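Local coordinates for putative cell filamentation protein (Bartonella quintana, PDB 4N67) that belongs to the Fic family of AMP-transferases, may modify host proteins after secretion, and binds ADP, at residues 11-16 / 74-79; 63-68 / 164-169. The protein carries 2 engineered substitutions. All coordinates share one frame; numbering follows the deposited sequence. Where two conformers were deposited one is given.

Contact 1. Residues 11-16 / 74-79; sequences HNYFYK and FEWAGV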
loop_
_atom_site.group_PDB
_atom_site.type_symbol
_atom_site.label_atom_id
_atom_site.label_comp_id
_atom_site.label_asym_id
_atom_site.label_seq_id
_atom_site.Cartn_x
_atom_site.Cartn_y
_atom_site.Cartn_z
ATOM N N HIS A 11 -4.519 -15.096 15.305
ATOM C CA HIS A 11 -3.619 -15.091 16.450
ATOM C C HIS A 11 -2.220 -15.631 16.084
ATOM O O HIS A 11 -1.230 -15.316 16.761
ATOM C CB HIS A 11 -4.195 -15.921 17.598
ATOM N N ASN A 12 -2.157 -16.442 15.021
ATOM C CA ASN A 12 -0.927 -17.086 14.599
ATOM C C ASN A 12 0.043 -16.094 13.947
ATOM O O ASN A 12 1.187 -16.442 13.657
ATOM C CB ASN A 12 -1.195 -18.275 13.688
ATOM C CG ASN A 12 -1.703 -19.479 14.453
ATOM O OD1 ASN A 12 -1.373 -19.651 15.618
ATOM N ND2 ASN A 12 -2.515 -20.303 13.797
ATOM N N TYR A 13 -0.398 -14.846 13.764
ATOM C CA TYR A 13 0.544 -13.790 13.339
ATOM C C TYR A 13 1.473 -13.339 14.458
ATOM O O TYR A 13 2.468 -12.703 14.180
ATOM C CB TYR A 13 -0.216 -12.562 12.822
ATOM C CG TYR A 13 -0.722 -12.658 11.402
ATOM C CD1 TYR A 13 0.138 -12.695 10.321
ATOM C CD2 TYR A 13 -2.095 -12.702 11.133
ATOM C CE1 TYR A 13 -0.321 -12.737 9.018
ATOM C CE2 TYR A 13 -2.558 -12.738 9.841
ATOM C CZ TYR A 13 -1.699 -12.793 8.780
ATOM O OH TYR A 13 -2.200 -12.832 7.483
ATOM N N PHE A 14 1.131 -13.634 15.709
ATOM C CA PHE A 14 1.851 -13.156 16.879
ATOM C C PHE A 14 2.560 -14.286 17.586
ATOM O O PHE A 14 2.067 -15.437 17.574
ATOM C CB PHE A 14 0.862 -12.564 17.874
ATOM C CG PHE A 14 0.139 -11.342 17.391
ATOM C CD1 PHE A 14 0.737 -10.093 17.481
ATOM C CD2 PHE A 14 -1.161 -11.408 16.950
ATOM C CE1 PHE A 14 0.077 -8.942 17.081
ATOM C CE2 PHE A 14 -1.830 -10.257 16.557
ATOM C CZ PHE A 14 -1.213 -9.027 16.626
ATOM N N TYR A 15 3.644 -13.972 18.289
ATOM C CA TYR A 15 4.233 -14.946 19.212
ATOM C C TYR A 15 3.211 -15.271 20.308
ATOM O O TYR A 15 2.331 -14.463 20.584
ATOM C CB TYR A 15 5.537 -14.410 19.829
ATOM C CG TYR A 15 6.630 -14.257 18.788
ATOM C CD1 TYR A 15 7.138 -15.367 18.143
ATOM C CD2 TYR A 15 7.105 -13.006 18.424
ATOM C CE1 TYR A 15 8.109 -15.244 17.154
ATOM C CE2 TYR A 15 8.081 -12.880 17.447
ATOM C CZ TYR A 15 8.573 -13.984 16.820
ATOM O OH TYR A 15 9.512 -13.812 15.811
ATOM N N LYS A 16 3.349 -16.446 20.885
ATOM C CA LYS A 16 2.426 -16.950 21.905
ATOM C C LYS A 16 2.284 -15.949 23.036
ATOM O O LYS A 16 3.290 -15.479 23.579
ATOM C CB LYS A 16 2.937 -18.281 22.454
ATOM N N PHE A 74 9.074 -9.913 7.604
ATOM C CA PHE A 74 7.985 -10.871 7.755
ATOM C C PHE A 74 8.089 -12.032 6.765
ATOM O O PHE A 74 8.319 -11.803 5.570
ATOM C CB PHE A 74 6.631 -10.186 7.536
ATOM C CG PHE A 74 6.311 -9.117 8.525
ATOM C CD1 PHE A 74 6.339 -9.393 9.886
ATOM C CD2 PHE A 74 5.994 -7.818 8.113
ATOM C CE1 PHE A 74 6.012 -8.414 10.812
ATOM C CE2 PHE A 74 5.680 -6.831 9.049
ATOM C CZ PHE A 74 5.686 -7.145 10.400
ATOM N N GLU A 75 7.864 -13.256 7.272
ATOM C CA GLU A 75 7.839 -14.467 6.416
ATOM C C GLU A 75 6.770 -14.382 5.330
ATOM O O GLU A 75 6.968 -14.903 4.213
ATOM C CB GLU A 75 7.626 -15.738 7.230
ATOM C CG GLU A 75 8.820 -16.127 8.104
ATOM C CD GLU A 75 8.558 -17.388 8.898
ATOM O OE1 GLU A 75 7.992 -18.342 8.328
ATOM O OE2 GLU A 75 8.935 -17.436 10.075
ATOM N N TRP A 76 5.674 -13.701 5.663
ATOM C CA TRP A 76 4.527 -13.567 4.754
ATOM C C TRP A 76 4.602 -12.343 3.869
ATOM O O TRP A 76 3.597 -11.985 3.228
ATOM C CB TRP A 76 3.191 -13.566 5.547
ATOM C CG TRP A 76 3.205 -12.666 6.737
ATOM C CD1 TRP A 76 3.552 -13.005 8.035
ATOM C CD2 TRP A 76 2.907 -11.266 6.770
ATOM N NE1 TRP A 76 3.484 -11.905 8.832
ATOM C CE2 TRP A 76 3.063 -10.835 8.095
ATOM C CE3 TRP A 76 2.445 -10.347 5.820
ATOM C CZ2 TRP A 76 2.832 -9.517 8.477
ATOM C CZ3 TRP A 76 2.230 -9.049 6.204
ATOM C CH2 TRP A 76 2.444 -8.648 7.531
ATOM N N ALA A 77 5.755 -11.683 3.755
ATOM C CA ALA A 77 5.848 -10.527 2.850
ATOM C C ALA A 77 5.399 -10.959 1.450
ATOM O O ALA A 77 5.798 -12.001 0.951
ATOM C CB ALA A 77 7.264 -9.977 2.784
ATOM N N GLY A 78 4.609 -10.092 0.823
ATOM C CA GLY A 78 4.081 -10.340 -0.518
ATOM C C GLY A 78 2.818 -11.172 -0.556
ATOM O O GLY A 78 2.274 -11.361 -1.629
ATOM N N VAL A 79 2.374 -11.674 0.585
ATOM C CA VAL A 79 1.198 -12.563 0.639
ATOM C C VAL A 79 0.018 -11.764 1.187
ATOM O O VAL A 79 0.129 -11.109 2.236
ATOM C CB VAL A 79 1.477 -13.797 1.526
ATOM C CG1 VAL A 79 0.285 -14.755 1.499
ATOM C CG2 VAL A 79 2.743 -14.497 1.091
HETATM O O HOH W 1 3.845 -11.918 11.675
#
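Tyr13 meets Trp76 edge first: the CD1-CE1 side of the phenol ring lies over one face of the indole, with the two planes 78° apart. This is a T-shaped stack, its centroids 5.1 Å apart when the five-membered ring is taken for Trp76. The closest approach is Tyr13 CD1 to Trp76 NE1 at 3.7 Å, and Tyr13 CE1 sits above the five-membered ring, 4.0 Å from Trp76 CE2. No direct hydrogen bond crosses the interface; a water does that job instead. It accepts from Trp76 NE1 at 2.9 Å, lying in the indole plane, and donates to Tyr13 O at 3.0 Å. The same residue pair is therefore joined twice, ring edge to ring face and, through the water, backbone carbonyl to indole N-H, which probably restrains rotation of the Trp76 indole. The indole reaches this place with CG between its own backbone N and carbonyl carbon (chi1 47°). Its opposite face rests against Phe74 CB, 3.7 Å above the plane, so the indole is sandwiched between Phe74 and Tyr13.

Behind the rings the backbone turns tightly: Phe74 to Ala77 forms a type I turn and Trp76 to Val79 a type II turn, while Tyr13 closes a short 3-10 segment. Arg156 makes a cation-pi contact with Tyr13, and Ala93 of strand 92-93 touches the same side chain; Asn12 also bonds to the carbonyl of Thr92. The N-terminal peptide is thus packed against the 74-79 loop and strand 92-93, near the ADP pocket, where strands 85-86 and 92-93 form a hairpin that probably corresponds to the flap of Fic enzymes, and Arg156 belongs to the HPF-containing Fic motif loop.

Contact 2. Residues 63-68 / 164-169; sequences RTIHWC and RMFMEK
Two helices come close enough here for the CA atoms of Ile65 and Phe166 to lie 7.3 Å apart, with no hydrogen bond passing between them. Both belong to the helical bundle of the Fic fold: residues 63-68 lie on helix 59-70, and residues 164-169 open helix 164-174, the helix that follows the loop carrying the HPF...GNGR Fic motif. Ile65 does the work from its side, splitting its two branches between neighbouring residues of the other helix. The CG2 methyl takes Met165, meeting its CB at 3.8 Å and CG at 3.9 Å. The longer branch, with chi2 near extended at 168°, pushes CD1 right up to the backbone of Phe166.

Met165 offers only the base of its side chain to Ile65. Bends at chi2 (57°) and chi3 (67°) turn its far end elsewhere, and the side chain packs on Ala45 and Phe48 of helix 30-48. Ile65 also touches Phe48, so helix 30-48 packs on both residues and joins the interface as a third helix. The Phe166 ring meets Ile65 CD1 with its edge, and its side chain packs on Tyr61 and Leu62 of helix 59-70 and Leu149 of helix 135-152. The seam is small, 133 Å² in all, but all three residues that touch are buried and their meeting side-chain groups are hydrocarbon. Farther along helix 164-174, Glu168 makes a salt bridge with Arg49. The tightest point remains Ile65 CD1, which sits 3.6 Å from Phe166 CA, 3.8 Å from Phe166 CB and, near the ring plane, 4.1 Å from the ring edge at Phe166 CD2.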
loop_
_atom_site.group_PDB
_atom_site.type_symbol
_atom_site.label_atom_id
_atom_site.label_comp_id
_atom_site.label_asym_id
_atom_site.label_seq_id
_atom_site.Cartn_x
_atom_site.Cartn_y
_atom_site.Cartn_z
ATOM N N ARG A 63 2.063 -6.986 -4.902
ATOM C CA ARG A 63 2.662 -8.019 -4.071
ATOM C C ARG A 63 4.197 -7.979 -4.090
ATOM O O ARG A 63 4.858 -8.156 -3.068
ATOM C CB ARG A 63 2.150 -9.389 -4.502
ATOM C CG ARG A 63 0.684 -9.633 -4.156
ATOM C CD ARG A 63 0.241 -11.034 -4.574
ATOM N NE ARG A 63 -1.058 -11.376 -4.014
ATOM C CZ ARG A 63 -2.238 -11.202 -4.598
ATOM N NH1 ARG A 63 -2.350 -10.742 -5.835
ATOM N NH2 ARG A 63 -3.337 -11.573 -3.941
ATOM N N THR A 64 4.758 -7.727 -5.255
ATOM C CA THR A 64 6.209 -7.576 -5.375
ATOM C C THR A 64 6.735 -6.415 -4.535
ATOM O O THR A 64 7.742 -6.555 -3.842
ATOM C CB THR A 64 6.625 -7.415 -6.828
ATOM O OG1 THR A 64 6.470 -8.683 -7.481
ATOM C CG2 THR A 64 8.044 -6.981 -6.956
ATOM N N ILE A 65 6.068 -5.265 -4.577
ATOM C CA ILE A 65 6.466 -4.170 -3.729
ATOM C C ILE A 65 6.449 -4.550 -2.263
ATOM O O ILE A 65 7.420 -4.316 -1.531
ATOM C CB ILE A 65 5.579 -2.922 -3.948
ATOM C CG1 ILE A 65 5.742 -2.394 -5.381
ATOM C CG2 ILE A 65 5.897 -1.842 -2.940
ATOM C CD1 ILE A 65 4.703 -1.364 -5.740
ATOM N N HIS A 66 5.354 -5.165 -1.816
ATOM C CA HIS A 66 5.247 -5.547 -0.410
ATOM C C HIS A 66 6.377 -6.519 -0.070
ATOM O O HIS A 66 7.002 -6.434 0.979
ATOM C CB HIS A 66 3.910 -6.189 -0.113
ATOM C CG HIS A 66 3.647 -6.370 1.335
ATOM N ND1 HIS A 66 3.975 -7.525 2.024
ATOM C CD2 HIS A 66 3.072 -5.544 2.234
ATOM C CE1 HIS A 66 3.604 -7.389 3.285
ATOM N NE2 HIS A 66 3.068 -6.197 3.440
ATOM N N TRP A 67 6.648 -7.458 -0.966
ATOM C CA TRP A 67 7.722 -8.432 -0.733
ATOM C C TRP A 67 9.074 -7.687 -0.603
ATOM O O TRP A 67 9.852 -7.937 0.310
ATOM C CB TRP A 67 7.795 -9.467 -1.846
ATOM C CG TRP A 67 8.839 -10.494 -1.558
ATOM C CD1 TRP A 67 8.669 -11.612 -0.789
ATOM C CD2 TRP A 67 10.190 -10.477 -1.985
ATOM N NE1 TRP A 67 9.885 -12.307 -0.731
ATOM C CE2 TRP A 67 10.817 -11.625 -1.451
ATOM C CE3 TRP A 67 10.945 -9.591 -2.759
ATOM C CZ2 TRP A 67 12.171 -11.924 -1.669
ATOM C CZ3 TRP A 67 12.352 -9.900 -2.967
ATOM C CH2 TRP A 67 12.908 -11.049 -2.425
ATOM N N CYS A 68 9.368 -6.768 -1.514
ATOM C CA CYS A 68 10.654 -6.064 -1.464
ATOM C C CYS A 68 10.772 -5.289 -0.159
ATOM O O CYS A 68 11.806 -5.334 0.517
ATOM C CB CYS A 68 10.810 -5.152 -2.675
ATOM S SG CYS A 68 11.023 -6.030 -4.241
ATOM N N ARG A 164 1.854 3.555 -1.260
ATOM C CA ARG A 164 2.569 4.785 -1.623
ATOM C C ARG A 164 3.642 4.509 -2.669
ATOM O O ARG A 164 3.783 5.258 -3.630
ATOM C CB ARG A 164 3.165 5.500 -0.395
ATOM C CG ARG A 164 2.102 6.079 0.492
ATOM C CD ARG A 164 2.631 6.936 1.614
ATOM N NE ARG A 164 3.418 6.240 2.621
ATOM C CZ ARG A 164 2.938 5.635 3.702
ATOM N NH1 ARG A 164 3.787 5.106 4.573
ATOM N NH2 ARG A 164 1.636 5.561 3.954
ATOM N N MET A 165 4.384 3.408 -2.544
ATOM C CA MET A 165 5.391 3.087 -3.545
ATOM C C MET A 165 4.741 2.748 -4.891
ATOM O O MET A 165 5.214 3.136 -5.948
ATOM C CB MET A 165 6.293 1.935 -3.091
ATOM C CG MET A 165 7.397 1.604 -4.054
ATOM S SD MET A 165 8.495 2.988 -4.429
ATOM C CE MET A 165 9.298 3.226 -2.865
ATOM N N PHE A 166 3.641 2.016 -4.859
ATOM C CA PHE A 166 2.924 1.731 -6.087
ATOM C C PHE A 166 2.582 3.039 -6.807
ATOM O O PHE A 166 2.758 3.166 -8.019
ATOM C CB PHE A 166 1.667 0.893 -5.742
ATOM C CG PHE A 166 0.824 0.466 -6.922
ATOM C CD1 PHE A 166 -0.159 1.288 -7.439
ATOM C CD2 PHE A 166 0.954 -0.826 -7.411
ATOM C CE1 PHE A 166 -0.947 0.863 -8.483
ATOM C CE2 PHE A 166 0.146 -1.270 -8.448
ATOM C CZ PHE A 166 -0.794 -0.413 -8.967
ATOM N N MET A 167 2.091 4.011 -6.043
ATOM C CA MET A 167 1.769 5.309 -6.650
ATOM C C MET A 167 2.975 6.037 -7.173
ATOM O O MET A 167 2.920 6.634 -8.254
ATOM C CB MET A 167 1.061 6.229 -5.660
ATOM C CG MET A 167 -0.229 5.685 -5.127
ATOM S SD MET A 167 -1.413 5.134 -6.352
ATOM C CE MET A 167 -1.686 6.625 -7.311
ATOM N N GLU A 168 4.087 5.981 -6.445
ATOM C CA GLU A 168 5.290 6.634 -6.942
ATOM C C GLU A 168 5.683 6.095 -8.308
ATOM O O GLU A 168 6.010 6.848 -9.225
ATOM C CB GLU A 168 6.464 6.437 -5.989
ATOM C CG GLU A 168 6.388 7.154 -4.643
ATOM C CD GLU A 168 7.699 7.053 -3.846
ATOM O OE1 GLU A 168 8.771 7.034 -4.475
ATOM O OE2 GLU A 168 7.602 6.994 -2.610
ATOM N N LYS A 169 5.621 4.775 -8.468
ATOM C CA LYS A 169 6.042 4.172 -9.711
ATOM C C LYS A 169 5.016 4.356 -10.828
ATOM O O LYS A 169 5.378 4.585 -11.981
ATOM C CB LYS A 169 6.393 2.696 -9.500
ATOM C CG LYS A 169 7.693 2.517 -8.720
ATOM C CD LYS A 169 8.920 2.786 -9.598
ATOM C CE LYS A 169 10.148 3.161 -8.783
ATOM N NZ LYS A 169 11.178 3.840 -9.601
#

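The centres of contact 1 and contact 2 lie about 19 Å apart, and their segments alternate along the chain: 11-16, 63-68, 74-79, 164-169. Contact 2 is near the middle of the helical domain, contact 1 toward its periphery. Helix 59-70 leads on to 74-79, and the two contacts also touch in space: Gly78 N and His66 ND1 are 2.9 Å apart, a probable hydrogen bond, and the Trp76 indole packs on the His66 imidazole. His66 NE2 bonds in turn to the Lys157 carbonyl in the Fic motif loop. His66 thus ties helix 59-70 to both the 74-79 turns and the motif loop; the Trp76 side chain lies about 8 Å from the ADP.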